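Local atomic coordinates of putative polyketide cyclase SMa1630 (Sinorhizobium meliloti 1021, PDB entry 4U13), a protein that is of unproven function but, as a SnoaL-like protein of the NTF2 superfamily, may bind or cyclise a small polyketide-like substrate. Residues Val77-Ser82 with Leu92-Thr97. Residues are numbered along the deposited sequence; the frame is centred on the assembly and turned at random.
Sequences VRAKVS and LTYSFT
Two antiparallel strands, 77-82 and 92-97, meet through three backbone pairs. Val77 with Tyr94 and Ala79 with Leu92 are hydrogen-bonded pairs; Arg78 with Thr93, between them, is a non-hydrogen-bonded pair. Tyr94 N donates to Val77 O at 2.6 Å, in the plane of that carbonyl. The return bond, Val77 N to Tyr94 O, is 2.9 Å long, with the donor above the carbonyl plane. Ala79 N reaches Leu92 O at 2.7 Å, nearly along the C=O axis, and Leu92 N donates back to Ala79 O.

The tight side carries Val77, Ala79, Leu92 and Tyr94, and Val81 and Phe96 extend it. Tyr94 CG lies anti to the carbonyl carbon and beside the backbone N (chi1 -77°), bringing Tyr94 CE1 to 4.2 Å from Ala79 CB. Val81 CG2 comes in at the edge of this ring, near its plane, and meets Leu92 CD1 at 3.9 Å, the two side chains crossing obliquely. Val77 CG2 touches Phe96 CE1 at 4.3 Å.

The strands belong to the hairpin 74-82 and 90-99, within the curved mixed sheet of the cone-like NTF2 fold. Helix 8-19 packs on this apolar face: Phe14 meets the Tyr94 ring, and Tyr13 lies edge-to-face with Phe96.

The other face is looser. Across the strands, Arg78 CG passes Thr93 OG1 at 4.0 Å with no hydrogen bond between them. Arg78 is exposed in the assembly and touches a crystal neighbour. Further along, Lys80 points away from strand 92-97; its NZ forms a salt bridge with Glu64 and a hydrogen bond to Gln2 of the second subunit.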
# COMPACT_ATOMS: atom_id res chain seq x y z
N VAL A 77 12.01 5.65 -9.33
CA VAL A 77 11.62 4.77 -8.26
C VAL A 77 11.99 3.34 -8.62
O VAL A 77 11.65 2.84 -9.70
CB VAL A 77 10.09 4.92 -7.95
CG1 VAL A 77 9.64 4.05 -6.79
CG2 VAL A 77 9.77 6.33 -7.55
N ARG A 78 12.72 2.69 -7.73
CA ARG A 78 12.98 1.28 -7.86
C ARG A 78 11.83 0.56 -7.18
O ARG A 78 11.50 0.84 -5.99
CB ARG A 78 14.30 0.88 -7.21
CG ARG A 78 15.51 1.33 -8.02
CD ARG A 78 16.80 1.00 -7.26
NE ARG A 78 16.94 -0.46 -7.01
CZ ARG A 78 17.58 -1.32 -7.83
NH1 ARG A 78 18.09 -0.87 -8.97
NH2 ARG A 78 17.67 -2.61 -7.51
N ALA A 79 11.21 -0.38 -7.91
CA ALA A 79 10.11 -1.10 -7.32
C ALA A 79 10.23 -2.61 -7.50
O ALA A 79 10.63 -3.11 -8.55
CB ALA A 79 8.79 -0.56 -7.84
N LYS A 80 9.93 -3.34 -6.44
CA LYS A 80 9.97 -4.79 -6.52
C LYS A 80 8.63 -5.19 -7.08
O LYS A 80 7.59 -4.82 -6.58
CB LYS A 80 10.23 -5.45 -5.18
CG LYS A 80 10.55 -6.93 -5.36
CD LYS A 80 10.70 -7.67 -4.03
CE LYS A 80 9.35 -7.96 -3.40
NZ LYS A 80 9.45 -8.06 -1.92
N VAL A 81 8.68 -5.90 -8.18
CA VAL A 81 7.46 -6.39 -8.83
C VAL A 81 7.37 -7.89 -8.65
O VAL A 81 8.30 -8.62 -8.93
CB VAL A 81 7.46 -6.03 -10.32
CG1 VAL A 81 6.21 -6.51 -10.95
CG2 VAL A 81 7.62 -4.53 -10.43
N SER A 82 6.22 -8.35 -8.23
CA SER A 82 6.07 -9.70 -7.78
C SER A 82 4.77 -10.19 -8.39
O SER A 82 3.78 -9.46 -8.39
CB SER A 82 5.94 -9.61 -6.25
OG SER A 82 6.09 -10.87 -5.66
N LEU A 92 12.50 -3.22 -10.75
CA LEU A 92 12.40 -2.34 -11.93
C LEU A 92 12.51 -0.89 -11.53
O LEU A 92 12.20 -0.54 -10.42
CB LEU A 92 11.03 -2.53 -12.62
CG LEU A 92 10.86 -3.84 -13.39
CD1 LEU A 92 9.42 -4.09 -13.83
CD2 LEU A 92 11.80 -3.81 -14.58
N THR A 93 12.89 -0.07 -12.50
CA THR A 93 12.93 1.35 -12.31
C THR A 93 11.78 2.01 -13.03
O THR A 93 11.63 1.88 -14.23
CB THR A 93 14.26 1.97 -12.78
OG1 THR A 93 15.34 1.41 -12.01
CG2 THR A 93 14.25 3.51 -12.57
N TYR A 94 10.96 2.70 -12.25
CA TYR A 94 9.87 3.52 -12.76
C TYR A 94 10.31 5.00 -12.85
O TYR A 94 10.51 5.64 -11.81
CB TYR A 94 8.66 3.42 -11.82
CG TYR A 94 7.81 2.14 -11.90
CD1 TYR A 94 8.38 0.86 -11.74
CD2 TYR A 94 6.43 2.23 -12.12
CE1 TYR A 94 7.60 -0.30 -11.81
CE2 TYR A 94 5.64 1.09 -12.18
CZ TYR A 94 6.22 -0.18 -12.02
OH TYR A 94 5.41 -1.30 -12.06
N SER A 95 10.46 5.53 -14.06
CA SER A 95 10.82 6.94 -14.24
C SER A 95 9.64 7.77 -14.59
O SER A 95 9.10 7.67 -15.65
CB SER A 95 11.87 7.12 -15.36
OG SER A 95 13.03 6.40 -15.03
N PHE A 96 9.27 8.64 -13.68
CA PHE A 96 8.07 9.44 -13.85
C PHE A 96 8.45 10.86 -14.22
O PHE A 96 9.34 11.44 -13.60
CB PHE A 96 7.34 9.56 -12.52
CG PHE A 96 6.70 8.28 -12.00
CD1 PHE A 96 7.46 7.36 -11.24
CD2 PHE A 96 5.32 8.06 -12.15
CE1 PHE A 96 6.85 6.21 -10.71
CE2 PHE A 96 4.72 6.94 -11.59
CZ PHE A 96 5.48 6.01 -10.89
N THR A 97 7.76 11.44 -15.19
CA THR A 97 7.86 12.86 -15.48
C THR A 97 6.56 13.51 -15.13
O THR A 97 5.49 13.10 -15.58
CB THR A 97 8.18 13.12 -16.95
OG1 THR A 97 9.32 12.31 -17.31
CG2 THR A 97 8.50 14.56 -17.19